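Local structure of pectate lyase 47 (Bacillus sp. TS-47, 1VBL) at residues A[37-41]-A[69-75]; A[78-84]-A[170-174]; A[165-169]-A[208-212]. The protein probably cleaves pectate, the polygalacturonate of plant cell walls, by calcium-dependent elimination, as a secreted, heat-stable polysaccharide lyase of family 1. One frame throughout, in Å; residues are numbered along the deposited sequence.

Contact 1 of 3, residues A[37-41]-A[69-75]; sequences NRTEL and LNVDDNN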
ATOM      1  N   ASN A  37      -7.255 -20.932   6.078  1.00 17.43           N
ATOM      2  CA  ASN A  37      -7.318 -20.186   7.331  1.00 17.79           C
ATOM      3  C   ASN A  37      -5.931 -19.754   7.796  1.00 16.16           C
ATOM      4  O   ASN A  37      -4.924 -20.166   7.229  1.00 16.75           O
ATOM      5  CB  ASN A  37      -8.011 -21.011   8.425  1.00 18.98           C
ATOM      6  CG  ASN A  37      -7.281 -22.301   8.738  1.00 21.10           C
ATOM      7  OD1 ASN A  37      -6.092 -22.295   9.049  1.00 21.10           O
ATOM      8  ND2 ASN A  37      -7.998 -23.420   8.666  1.00 22.41           N
ATOM      9  N   ARG A  38      -5.890 -18.928   8.836  1.00 15.97           N
ATOM     10  CA  ARG A  38      -4.635 -18.412   9.365  1.00 16.88           C
ATOM     11  C   ARG A  38      -3.597 -19.477   9.687  1.00 17.90           C
ATOM     12  O   ARG A  38      -2.440 -19.368   9.283  1.00 17.44           O
ATOM     13  CB  ARG A  38      -4.894 -17.568  10.618  1.00 15.87           C
ATOM     14  CG  ARG A  38      -3.626 -16.965  11.213  1.00 16.11           C
ATOM     15  CD  ARG A  38      -3.926 -16.036  12.378  1.00 18.51           C
ATOM     16  NE  ARG A  38      -2.694 -15.529  12.977  1.00 19.84           N
ATOM     17  CZ  ARG A  38      -1.824 -16.279  13.646  1.00 21.17           C
ATOM     18  NH1 ARG A  38      -2.049 -17.578  13.813  1.00 20.68           N
ATOM     19  NH2 ARG A  38      -0.721 -15.734  14.138  1.00 22.45           N
ATOM     20  N   THR A  39      -4.003 -20.507  10.423  1.00 18.44           N
ATOM     21  CA  THR A  39      -3.067 -21.562  10.792  1.00 17.91           C
ATOM     22  C   THR A  39      -2.441 -22.239   9.577  1.00 17.27           C
ATOM     23  O   THR A  39      -1.224 -22.388   9.506  1.00 16.52           O
ATOM     24  CB  THR A  39      -3.753 -22.630  11.666  1.00 19.57           C
ATOM     25  OG1 THR A  39      -4.228 -22.019  12.872  1.00 20.97           O
ATOM     26  CG2 THR A  39      -2.773 -23.736  12.019  1.00 19.31           C
ATOM     27  N   GLU A  40      -3.270 -22.644   8.621  1.00 16.36           N
ATOM     28  CA  GLU A  40      -2.764 -23.309   7.425  1.00 17.93           C
ATOM     29  C   GLU A  40      -1.824 -22.395   6.645  1.00 17.36           C
ATOM     30  O   GLU A  40      -0.848 -22.855   6.049  1.00 16.40           O
ATOM     31  CB  GLU A  40      -3.925 -23.747   6.528  1.00 19.83           C
ATOM     32  CG  GLU A  40      -4.975 -24.587   7.250  1.00 22.73           C
ATOM     33  CD  GLU A  40      -6.002 -25.183   6.306  1.00 25.39           C
ATOM     34  OE1 GLU A  40      -6.393 -24.560   5.314  1.00 26.66           O
ATOM     35  OE2 GLU A  40      -6.458 -26.389   6.617  1.00 26.53           O
ATOM     36  N   LEU A  41      -2.118 -21.099   6.654  1.00 17.24           N
ATOM     37  CA  LEU A  41      -1.287 -20.133   5.946  1.00 17.70           C
ATOM     38  C   LEU A  41       0.091 -20.071   6.593  1.00 18.24           C
ATOM     39  O   LEU A  41       1.111 -20.163   5.910  1.00 17.90           O
ATOM     40  CB  LEU A  41      -1.941 -18.746   5.967  1.00 16.08           C
ATOM     41  CG  LEU A  41      -1.136 -17.573   5.390  1.00 15.52           C
ATOM     42  CD1 LEU A  41      -0.743 -17.862   3.948  1.00 16.22           C
ATOM     43  CD2 LEU A  41      -1.969 -16.298   5.468  1.00 15.73           C
ATOM     44  N   LEU A  69      -7.282 -13.085   9.443  1.00 15.87           N
ATOM     45  CA  LEU A  69      -6.066 -13.210  10.237  1.00 15.80           C
ATOM     46  C   LEU A  69      -6.268 -12.799  11.687  1.00 15.40           C
ATOM     47  O   LEU A  69      -5.400 -13.017  12.530  1.00 15.99           O
ATOM     48  CB  LEU A  69      -4.952 -12.368   9.609  1.00 14.13           C
ATOM     49  CG  LEU A  69      -4.564 -12.826   8.202  1.00 15.35           C
ATOM     50  CD1 LEU A  69      -3.543 -11.870   7.591  1.00 14.94           C
ATOM     51  CD2 LEU A  69      -4.008 -14.242   8.281  1.00 15.67           C
ATOM     52  N   ASN A  70      -7.421 -12.203  11.969  1.00 16.69           N
ATOM     53  CA  ASN A  70      -7.755 -11.752  13.315  1.00 18.41           C
ATOM     54  C   ASN A  70      -8.478 -12.889  14.050  1.00 19.37           C
ATOM     55  O   ASN A  70      -9.620 -12.730  14.486  1.00 20.99           O
ATOM     56  CB  ASN A  70      -8.668 -10.528  13.218  1.00 22.12           C
ATOM     57  CG  ASN A  70      -8.623  -9.657  14.453  1.00 23.42           C
ATOM     58  OD1 ASN A  70      -9.620  -9.028  14.812  1.00 26.47           O
ATOM     59  ND2 ASN A  70      -7.464  -9.595  15.101  1.00 19.57           N
ATOM     60  N   VAL A  71      -7.812 -14.035  14.176  1.00 17.71           N
ATOM     61  CA  VAL A  71      -8.396 -15.201  14.836  1.00 18.39           C
ATOM     62  C   VAL A  71      -7.390 -15.876  15.762  1.00 20.95           C
ATOM     63  O   VAL A  71      -6.177 -15.704  15.602  1.00 19.60           O
ATOM     64  CB  VAL A  71      -8.869 -16.250  13.799  1.00 17.95           C
ATOM     65  CG1 VAL A  71      -9.907 -15.637  12.866  1.00 19.05           C
ATOM     66  CG2 VAL A  71      -7.680 -16.762  12.994  1.00 18.68           C
ATOM     67  N   ASP A  72      -7.885 -16.649  16.729  1.00 21.88           N
ATOM     68  CA  ASP A  72      -6.985 -17.337  17.643  1.00 24.63           C
ATOM     69  C   ASP A  72      -6.390 -18.569  16.978  1.00 26.23           C
ATOM     70  O   ASP A  72      -6.614 -18.817  15.792  1.00 25.90           O
ATOM     71  CB  ASP A  72      -7.696 -17.721  18.951  1.00 24.78           C
ATOM     72  CG  ASP A  72      -8.937 -18.567  18.730  1.00 26.72           C
ATOM     73  OD1 ASP A  72      -8.914 -19.461  17.862  1.00 25.56           O
ATOM     74  OD2 ASP A  72      -9.936 -18.346  19.448  1.00 28.08           O
ATOM     75  N   ASP A  73      -5.632 -19.345  17.743  1.00 29.00           N
ATOM     76  CA  ASP A  73      -4.992 -20.534  17.204  1.00 30.95           C
ATOM     77  C   ASP A  73      -5.972 -21.632  16.802  1.00 31.40           C
ATOM     78  O   ASP A  73      -5.593 -22.603  16.147  1.00 31.93           O
ATOM     79  CB  ASP A  73      -3.955 -21.050  18.201  1.00 34.42           C
ATOM     80  CG  ASP A  73      -2.873 -20.024  18.479  1.00 38.37           C
ATOM     81  OD1 ASP A  73      -2.210 -19.591  17.508  1.00 40.12           O
ATOM     82  OD2 ASP A  73      -2.692 -19.640  19.656  1.00 39.47           O
ATOM     83  N   ASN A  74      -7.232 -21.475  17.189  1.00 31.54           N
ATOM     84  CA  ASN A  74      -8.260 -22.438  16.813  1.00 32.62           C
ATOM     85  C   ASN A  74      -9.039 -21.828  15.651  1.00 32.07           C
ATOM     86  O   ASN A  74     -10.119 -22.295  15.290  1.00 31.54           O
ATOM     87  CB  ASN A  74      -9.193 -22.728  17.990  1.00 35.03           C
ATOM     88  CG  ASN A  74      -8.500 -23.491  19.103  1.00 37.46           C
ATOM     89  OD1 ASN A  74      -7.888 -24.534  18.866  1.00 39.26           O
ATOM     90  ND2 ASN A  74      -8.594 -22.978  20.325  1.00 39.11           N
ATOM     91  N   ASN A  75      -8.466 -20.771  15.081  1.00 30.77           N
ATOM     92  CA  ASN A  75      -9.046 -20.058  13.950  1.00 29.00           C
ATOM     93  C   ASN A  75     -10.388 -19.396  14.231  1.00 27.90           C
ATOM     94  O   ASN A  75     -11.169 -19.138  13.313  1.00 26.68           O
ATOM     95  CB  ASN A  75      -9.158 -20.993  12.743  1.00 29.31           C
ATOM     96  CG  ASN A  75      -7.799 -21.438  12.228  1.00 31.14           C
ATOM     97  OD1 ASN A  75      -6.957 -20.609  11.866  1.00 26.65           O
ATOM     98  ND2 ASN A  75      -7.575 -22.749  12.197  1.00 30.16           N
TER
HETATM   99  O   HOH W   1      -4.758 -18.917  13.918  1.00 25.80           O
HETATM  100  O   HOH W   2      -0.041 -19.558  14.873  1.00 51.39           O
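Asn75 reaches across to the start of helix 38-44 and lays its amide against that of Asn37, the two side chains meeting at about a right angle with their amide planes 36° apart. Asn75 OD1 takes two bonds from one residue. Thr39 N gives a straight bond of 3.3 Å to Asn75 OD1, in the carbonyl plane and on a lone pair, while Thr39 OG1 donates to the same oxygen at 3.2 Å from above that plane. A chi1 of -61° sets the threonine OG1 beside its own backbone N, letting amide and hydroxyl both reach the one oxygen, from different directions. Asn37 is the N-cap of the helix: its OD1 accepts from Glu40 N at 2.9 Å, while the preceding amide, of Thr39, is met by the loop that follows strand 66-68 of the pectate lyase beta-helix. Arg38 runs out extended through CG, CD and NE, crossing Leu69 at about a right angle and sliding past Val71 in the opposite direction, with CB 3.7 Å from Val71 CG2. Leu69 CD2 also meets Leu41 CD2 at 4.0 Å. At the arginine's far end NE bonds to the carbonyl of Arg125, and NH1 donates to two waters. One of these donates to Asp72 O, 2.6 Å away, and weakly to Asn75 OD1; the other lies in the guanidinium plane and reaches Asp73 OD1 only weakly.

Contact 2 of 3, residues A[78-84]-A[170-174]; sequences VGPDFYK and DYFPE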
ATOM      1  N   VAL A  78     -11.292 -13.159  17.037  1.00 25.67           N
ATOM      2  CA  VAL A  78     -11.026 -12.537  18.326  1.00 24.29           C
ATOM      3  C   VAL A  78     -11.266 -11.038  18.226  1.00 24.90           C
ATOM      4  O   VAL A  78     -11.171 -10.455  17.144  1.00 26.29           O
ATOM      5  CB  VAL A  78      -9.569 -12.784  18.797  1.00 23.37           C
ATOM      6  CG1 VAL A  78      -9.307 -14.277  18.908  1.00 23.17           C
ATOM      7  CG2 VAL A  78      -8.580 -12.136  17.828  1.00 23.27           C
ATOM      8  N   GLY A  79     -11.591 -10.422  19.357  1.00 23.68           N
ATOM      9  CA  GLY A  79     -11.836  -8.993  19.381  1.00 20.64           C
ATOM     10  C   GLY A  79     -10.746  -8.286  20.161  1.00 20.29           C
ATOM     11  O   GLY A  79      -9.783  -8.922  20.597  1.00 17.86           O
ATOM     12  N   PRO A  80     -10.863  -6.967  20.357  1.00 20.36           N
ATOM     13  CA  PRO A  80      -9.834  -6.239  21.104  1.00 21.06           C
ATOM     14  C   PRO A  80      -9.604  -6.780  22.515  1.00 21.44           C
ATOM     15  O   PRO A  80      -8.507  -6.670  23.055  1.00 19.55           O
ATOM     16  CB  PRO A  80     -10.348  -4.796  21.090  1.00 21.99           C
ATOM     17  CG  PRO A  80     -11.832  -4.945  20.896  1.00 24.53           C
ATOM     18  CD  PRO A  80     -11.928  -6.060  19.896  1.00 21.78           C
ATOM     19  N   ASP A  81     -10.636  -7.382  23.101  1.00 20.62           N
ATOM     20  CA  ASP A  81     -10.526  -7.934  24.447  1.00 21.78           C
ATOM     21  C   ASP A  81      -9.446  -9.015  24.519  1.00 20.65           C
ATOM     22  O   ASP A  81      -8.763  -9.164  25.536  1.00 17.71           O
ATOM     23  CB  ASP A  81     -11.880  -8.497  24.895  1.00 24.41           C
ATOM     24  CG  ASP A  81     -12.379  -9.627  24.003  1.00 29.43           C
ATOM     25  OD1 ASP A  81     -12.284  -9.511  22.761  1.00 31.18           O
ATOM     26  OD2 ASP A  81     -12.887 -10.633  24.548  1.00 32.22           O
ATOM     27  N   PHE A  82      -9.292  -9.756  23.427  1.00 17.53           N
ATOM     28  CA  PHE A  82      -8.301 -10.822  23.335  1.00 16.80           C
ATOM     29  C   PHE A  82      -6.887 -10.245  23.408  1.00 15.76           C
ATOM     30  O   PHE A  82      -5.991 -10.824  24.026  1.00 14.80           O
ATOM     31  CB  PHE A  82      -8.492 -11.570  22.009  1.00 17.41           C
ATOM     32  CG  PHE A  82      -7.482 -12.651  21.759  1.00 18.63           C
ATOM     33  CD1 PHE A  82      -7.696 -13.946  22.221  1.00 19.99           C
ATOM     34  CD2 PHE A  82      -6.325 -12.381  21.033  1.00 19.19           C
ATOM     35  CE1 PHE A  82      -6.772 -14.962  21.963  1.00 20.03           C
ATOM     36  CE2 PHE A  82      -5.394 -13.385  20.770  1.00 18.90           C
ATOM     37  CZ  PHE A  82      -5.619 -14.679  21.234  1.00 20.13           C
ATOM     38  N   TYR A  83      -6.696  -9.090  22.781  1.00 15.50           N
ATOM     39  CA  TYR A  83      -5.385  -8.448  22.746  1.00 16.15           C
ATOM     40  C   TYR A  83      -5.086  -7.477  23.880  1.00 15.66           C
ATOM     41  O   TYR A  83      -3.922  -7.218  24.182  1.00 14.60           O
ATOM     42  CB  TYR A  83      -5.218  -7.679  21.437  1.00 15.03           C
ATOM     43  CG  TYR A  83      -5.376  -8.502  20.183  1.00 13.82           C
ATOM     44  CD1 TYR A  83      -6.462  -8.300  19.329  1.00 12.85           C
ATOM     45  CD2 TYR A  83      -4.413  -9.439  19.816  1.00 13.35           C
ATOM     46  CE1 TYR A  83      -6.578  -9.007  18.136  1.00 13.54           C
ATOM     47  CE2 TYR A  83      -4.520 -10.151  18.624  1.00 13.71           C
ATOM     48  CZ  TYR A  83      -5.603  -9.928  17.790  1.00 13.02           C
ATOM     49  OH  TYR A  83      -5.702 -10.610  16.605  1.00 16.81           O
ATOM     50  N   LYS A  84      -6.135  -6.940  24.494  1.00 16.35           N
ATOM     51  CA  LYS A  84      -5.993  -5.938  25.543  1.00 17.48           C
ATOM     52  C   LYS A  84      -5.114  -6.277  26.747  1.00 17.67           C
ATOM     53  O   LYS A  84      -5.308  -7.294  27.419  1.00 17.25           O
ATOM     54  CB  LYS A  84      -7.380  -5.510  26.037  1.00 20.73           C
ATOM     55  CG  LYS A  84      -7.370  -4.230  26.865  1.00 24.96           C
ATOM     56  CD  LYS A  84      -8.766  -3.833  27.332  1.00 29.26           C
ATOM     57  CE  LYS A  84      -9.239  -4.681  28.506  1.00 30.39           C
ATOM     58  NZ  LYS A  84      -8.350  -4.532  29.699  1.00 32.11           N
ATOM     59  N   ASP A 170      -6.272  -1.564  13.157  1.00 15.15           N
ATOM     60  CA  ASP A 170      -5.376  -1.503  14.309  1.00 14.67           C
ATOM     61  C   ASP A 170      -6.286  -1.170  15.497  1.00 14.28           C
ATOM     62  O   ASP A 170      -6.818  -0.063  15.574  1.00 11.67           O
ATOM     63  CB  ASP A 170      -4.346  -0.384  14.119  1.00 15.76           C
ATOM     64  CG  ASP A 170      -3.268  -0.386  15.192  1.00 17.10           C
ATOM     65  OD1 ASP A 170      -3.562  -0.780  16.342  1.00 13.81           O
ATOM     66  OD2 ASP A 170      -2.126   0.021  14.886  1.00 15.31           O
ATOM     67  N   TYR A 171      -6.465  -2.119  16.409  1.00 12.84           N
ATOM     68  CA  TYR A 171      -7.336  -1.907  17.569  1.00 14.73           C
ATOM     69  C   TYR A 171      -6.770  -0.953  18.613  1.00 14.97           C
ATOM     70  O   TYR A 171      -7.495  -0.489  19.502  1.00 15.54           O
ATOM     71  CB  TYR A 171      -7.649  -3.235  18.265  1.00 14.10           C
ATOM     72  CG  TYR A 171      -8.464  -4.220  17.458  1.00 18.68           C
ATOM     73  CD1 TYR A 171      -9.438  -3.785  16.559  1.00 21.87           C
ATOM     74  CD2 TYR A 171      -8.309  -5.590  17.645  1.00 19.79           C
ATOM     75  CE1 TYR A 171     -10.241  -4.697  15.871  1.00 24.81           C
ATOM     76  CE2 TYR A 171      -9.106  -6.508  16.966  1.00 23.51           C
ATOM     77  CZ  TYR A 171     -10.070  -6.055  16.084  1.00 23.98           C
ATOM     78  OH  TYR A 171     -10.867  -6.960  15.425  1.00 27.15           O
ATOM     79  N   PHE A 172      -5.479  -0.662  18.517  1.00 14.21           N
ATOM     80  CA  PHE A 172      -4.842   0.216  19.487  1.00 14.20           C
ATOM     81  C   PHE A 172      -3.990   1.285  18.821  1.00 14.95           C
ATOM     82  O   PHE A 172      -2.775   1.326  18.999  1.00 14.54           O
ATOM     83  CB  PHE A 172      -4.003  -0.626  20.445  1.00 14.40           C
ATOM     84  CG  PHE A 172      -4.770  -1.762  21.058  1.00 13.61           C
ATOM     85  CD1 PHE A 172      -5.661  -1.533  22.103  1.00 13.00           C
ATOM     86  CD2 PHE A 172      -4.663  -3.047  20.535  1.00 13.57           C
ATOM     87  CE1 PHE A 172      -6.440  -2.568  22.618  1.00 13.90           C
ATOM     88  CE2 PHE A 172      -5.439  -4.089  21.043  1.00 13.78           C
ATOM     89  CZ  PHE A 172      -6.330  -3.847  22.086  1.00 14.40           C
ATOM     90  N   PRO A 173      -4.629   2.173  18.044  1.00 15.42           N
ATOM     91  CA  PRO A 173      -3.931   3.254  17.346  1.00 16.48           C
ATOM     92  C   PRO A 173      -3.214   4.148  18.343  1.00 17.53           C
ATOM     93  O   PRO A 173      -3.677   4.341  19.466  1.00 16.62           O
ATOM     94  CB  PRO A 173      -5.060   4.011  16.647  1.00 15.55           C
ATOM     95  CG  PRO A 173      -6.131   2.988  16.490  1.00 19.17           C
ATOM     96  CD  PRO A 173      -6.079   2.252  17.803  1.00 16.35           C
ATOM     97  N   GLU A 174      -2.088   4.697  17.915  1.00 18.57           N
ATOM     98  CA  GLU A 174      -1.303   5.593  18.743  1.00 20.43           C
ATOM     99  C   GLU A 174      -1.802   7.022  18.551  1.00 19.63           C
ATOM    100  O   GLU A 174      -2.074   7.445  17.428  1.00 20.23           O
ATOM    101  CB  GLU A 174       0.165   5.503  18.329  1.00 22.04           C
ATOM    102  CG  GLU A 174       1.040   6.633  18.823  1.00 26.37           C
ATOM    103  CD  GLU A 174       2.364   6.686  18.084  1.00 31.29           C
ATOM    104  OE1 GLU A 174       3.163   5.735  18.218  1.00 34.25           O
ATOM    105  OE2 GLU A 174       2.603   7.674  17.359  1.00 34.89           O
TER
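The Tyr171 ring takes Pro80 on one face and Tyr83 at its edge. Pro80 CD stands 4.2 Å from the centroid of the Tyr171 ring and 14° off the ring normal, a CH-pi contact, and the proline and tyrosine side chains lie at about a right angle to each other. The edge is met by another rim: Tyr83 CD1 lies 3.7 Å from Tyr171 CD2, near the plane of the Tyr171 ring, and with the planes at 48° neither ring sits over the other. Phe172, next along the chain, offers one face to CB of Tyr171 and its edge to the helical turn 80-83. At that edge it meets Pro80 O, in the ring plane and 3.7 Å from Phe172 CZ, and Tyr83 CB, near the plane and 3.6 Å from Phe172 CE2. Phe172 carries CG beside its backbone N (chi1 -52°), which sets the ring's edge against Pro80 and Tyr83. An Asx turn, in which Phe172 N donates to Asp170 OD1 at 2.9 Å, shapes the backbone here. Beyond the two segments, the Tyr171 hydroxyl probably bonds to the side chain of Asn70, and Phe88 packs edge-to-face with Phe172. Between the segments themselves the contact is apolar packing, away from the calcium site: an aromatic cluster by which the loop leaving strand 164-166 of the parallel beta-helix meets a helical turn on the flank of the fold.

Contact 3 of 3, residues A[165-169]-A[208-212]; sequences FEAPL and TDGDH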
ATOM      1  N   PHE A 165      -7.695  -7.817  -0.568  1.00 13.26           N
ATOM      2  CA  PHE A 165      -7.264  -7.491   0.784  1.00 12.71           C
ATOM      3  C   PHE A 165      -8.164  -6.461   1.439  1.00 12.78           C
ATOM      4  O   PHE A 165      -8.315  -5.350   0.927  1.00 13.44           O
ATOM      5  CB  PHE A 165      -5.844  -6.908   0.795  1.00 12.49           C
ATOM      6  CG  PHE A 165      -4.771  -7.885   0.426  1.00 12.35           C
ATOM      7  CD1 PHE A 165      -4.447  -8.118  -0.909  1.00 12.10           C
ATOM      8  CD2 PHE A 165      -4.071  -8.565   1.418  1.00 11.13           C
ATOM      9  CE1 PHE A 165      -3.433  -9.014  -1.251  1.00 12.18           C
ATOM     10  CE2 PHE A 165      -3.057  -9.465   1.089  1.00 11.74           C
ATOM     11  CZ  PHE A 165      -2.736  -9.690  -0.246  1.00 12.67           C
ATOM     12  N   GLU A 166      -8.774  -6.822   2.560  1.00 11.24           N
ATOM     13  CA  GLU A 166      -9.578  -5.851   3.289  1.00 13.66           C
ATOM     14  C   GLU A 166      -8.565  -5.291   4.285  1.00 13.61           C
ATOM     15  O   GLU A 166      -8.037  -6.031   5.118  1.00 14.47           O
ATOM     16  CB  GLU A 166     -10.729  -6.509   4.048  1.00 14.50           C
ATOM     17  CG  GLU A 166     -11.623  -5.487   4.742  1.00 15.74           C
ATOM     18  CD  GLU A 166     -12.674  -6.126   5.629  1.00 19.47           C
ATOM     19  OE1 GLU A 166     -12.301  -6.725   6.659  1.00 19.82           O
ATOM     20  OE2 GLU A 166     -13.872  -6.025   5.292  1.00 21.12           O
ATOM     21  N   ALA A 167      -8.280  -3.998   4.186  1.00 13.31           N
ATOM     22  CA  ALA A 167      -7.300  -3.364   5.062  1.00 13.16           C
ATOM     23  C   ALA A 167      -7.467  -3.758   6.523  1.00 14.14           C
ATOM     24  O   ALA A 167      -8.576  -3.755   7.060  1.00 13.88           O
ATOM     25  CB  ALA A 167      -7.374  -1.849   4.921  1.00 13.31           C
ATOM     26  N   PRO A 168      -6.355  -4.102   7.188  1.00 12.70           N
ATOM     27  CA  PRO A 168      -6.387  -4.495   8.596  1.00 14.22           C
ATOM     28  C   PRO A 168      -6.716  -3.317   9.506  1.00 14.83           C
ATOM     29  O   PRO A 168      -6.355  -2.176   9.224  1.00 13.92           O
ATOM     30  CB  PRO A 168      -4.980  -5.037   8.832  1.00 13.83           C
ATOM     31  CG  PRO A 168      -4.150  -4.196   7.917  1.00 12.29           C
ATOM     32  CD  PRO A 168      -4.983  -4.176   6.654  1.00 13.74           C
ATOM     33  N   LEU A 169      -7.409  -3.610  10.596  1.00 15.39           N
ATOM     34  CA  LEU A 169      -7.789  -2.598  11.568  1.00 16.60           C
ATOM     35  C   LEU A 169      -6.850  -2.695  12.766  1.00 16.39           C
ATOM     36  O   LEU A 169      -6.644  -3.781  13.313  1.00 16.91           O
ATOM     37  CB  LEU A 169      -9.229  -2.840  12.025  1.00 20.30           C
ATOM     38  CG  LEU A 169     -10.284  -1.738  11.898  1.00 24.29           C
ATOM     39  CD1 LEU A 169     -10.273  -1.135  10.510  1.00 23.58           C
ATOM     40  CD2 LEU A 169     -11.646  -2.333  12.210  1.00 25.78           C
ATOM     41  N   THR A 208      -9.075  -2.683  -0.328  1.00  9.32           N
ATOM     42  CA  THR A 208     -10.214  -1.868   0.083  1.00 10.75           C
ATOM     43  C   THR A 208     -10.400  -1.927   1.590  1.00 11.26           C
ATOM     44  O   THR A 208     -10.010  -2.905   2.223  1.00 11.50           O
ATOM     45  CB  THR A 208     -11.524  -2.373  -0.565  1.00 10.32           C
ATOM     46  OG1 THR A 208     -12.623  -1.567  -0.115  1.00 11.44           O
ATOM     47  CG2 THR A 208     -11.792  -3.830  -0.175  1.00 14.34           C
ATOM     48  N   ASP A 209     -10.974  -0.878   2.172  1.00 10.38           N
ATOM     49  CA  ASP A 209     -11.232  -0.905   3.606  1.00 12.27           C
ATOM     50  C   ASP A 209     -12.486  -1.758   3.814  1.00 13.15           C
ATOM     51  O   ASP A 209     -12.848  -2.095   4.941  1.00 13.71           O
ATOM     52  CB  ASP A 209     -11.421   0.512   4.163  1.00 11.60           C
ATOM     53  CG  ASP A 209     -10.099   1.254   4.319  1.00 13.66           C
ATOM     54  OD1 ASP A 209      -9.041   0.637   4.058  1.00 11.38           O
ATOM     55  OD2 ASP A 209     -10.111   2.444   4.705  1.00 13.77           O
ATOM     56  N   GLY A 210     -13.129  -2.109   2.701  1.00 13.66           N
ATOM     57  CA  GLY A 210     -14.314  -2.956   2.724  1.00 14.83           C
ATOM     58  C   GLY A 210     -15.431  -2.617   3.693  1.00 16.59           C
ATOM     59  O   GLY A 210     -15.963  -1.509   3.676  1.00 15.58           O
ATOM     60  N   ASP A 211     -15.789  -3.586   4.536  1.00 18.09           N
ATOM     61  CA  ASP A 211     -16.860  -3.411   5.513  1.00 20.14           C
ATOM     62  C   ASP A 211     -16.517  -2.480   6.669  1.00 21.01           C
ATOM     63  O   ASP A 211     -17.353  -2.252   7.547  1.00 20.48           O
ATOM     64  CB  ASP A 211     -17.299  -4.768   6.079  1.00 21.48           C
ATOM     65  CG  ASP A 211     -17.924  -5.666   5.029  1.00 23.69           C
ATOM     66  OD1 ASP A 211     -18.581  -5.136   4.112  1.00 26.66           O
ATOM     67  OD2 ASP A 211     -17.775  -6.902   5.127  1.00 28.30           O
ATOM     68  N   HIS A 212     -15.302  -1.937   6.680  1.00 18.43           N
ATOM     69  CA  HIS A 212     -14.907  -1.041   7.760  1.00 18.19           C
ATOM     70  C   HIS A 212     -14.306   0.274   7.281  1.00 18.00           C
ATOM     71  O   HIS A 212     -13.150   0.579   7.570  1.00 16.65           O
ATOM     72  CB  HIS A 212     -13.922  -1.747   8.692  1.00 18.73           C
ATOM     73  CG  HIS A 212     -14.456  -3.024   9.255  1.00 20.84           C
ATOM     74  ND1 HIS A 212     -15.559  -3.064  10.081  1.00 23.47           N
ATOM     75  CD2 HIS A 212     -14.084  -4.310   9.058  1.00 21.36           C
ATOM     76  CE1 HIS A 212     -15.845  -4.321  10.368  1.00 23.43           C
ATOM     77  NE2 HIS A 212     -14.966  -5.096   9.759  1.00 24.01           N
TER
HETATM   78  O   HOH W   3     -15.713  -8.144   5.976  1.00 30.30           O
HETATM   79  O   HOH W   4     -13.186  -7.826   8.772  1.00 34.63           O
HETATM   80  O   HOH W   5     -11.029  -2.352   6.892  1.00 13.83           O
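Glu166 and Thr208 face each other in a parallel beta bridge, and the backbone here is the tight part of the contact. Thr208 N donates to Phe165 O at 3.0 Å, Ala167 N to Thr208 O at 2.8 Å, and Glu166 CA adds a CA-H...O contact to Thr208 O. Beyond the bridge Ala167 CB packs 3.1 Å from Asp209 OD1, a buried carboxylate oxygen whose hydrogen bond comes from His251. The second strand then breaks into turns: Gly210 N bonds back to Thr208 OG1 in an ST turn, and Asp209 to His212 form a type II' beta turn.

The other side is looser and wet. Glu166 stretches out with CG anti to the backbone N (chi1 -176°), carrying its carboxylate over the turn, where OE2 accepts from Asp211 N at 3.2 Å, on the anti side and 35° out of the carboxylate plane. Glu166 OE2 and Asp211 OD2, like charges, stand 4.0 Å apart without bonding to each other; a water between them donates to both. A second water donates to Glu166 OE1 and lies in the plane of the His212 ring, a weak partner of NE2. Leu169 comes over one face of that ring, with CD2 4.1 Å from CG of His212, while Glu166 OE1 approaches the ring's edge.

Such a bridge between neighbouring parallel strands, giving way to loops, is the rung-to-rung pairing of the pectate lyase beta-helix; here Ala167 lies about 8 Å, side chain to side chain, from the calcium ligands Asp190 and Asp229.

All three contacts lie on the same side of the chain's centre, their own centres 16 to 18 Å apart. Contact 1 closes before either of the others opens, whereas contacts 2 and 3 interleave: 78-84, 165-169, 170-174, 208-212. Segment 165-169 runs straight into 170-174, so a single chain path leaves strand 164-166 near the calcium site and goes on outward to pack against helix 80-83. Contacts 1 and 2 touch directly, since Asn70 bonds to Val78 through its backbone and probably to the Tyr171 hydroxyl; contacts 1 and 3 stay about 6 Å apart at their nearest atoms. Thus peripheral loops and short helices connect, through shared chain, to beta-helix rungs near the calcium site.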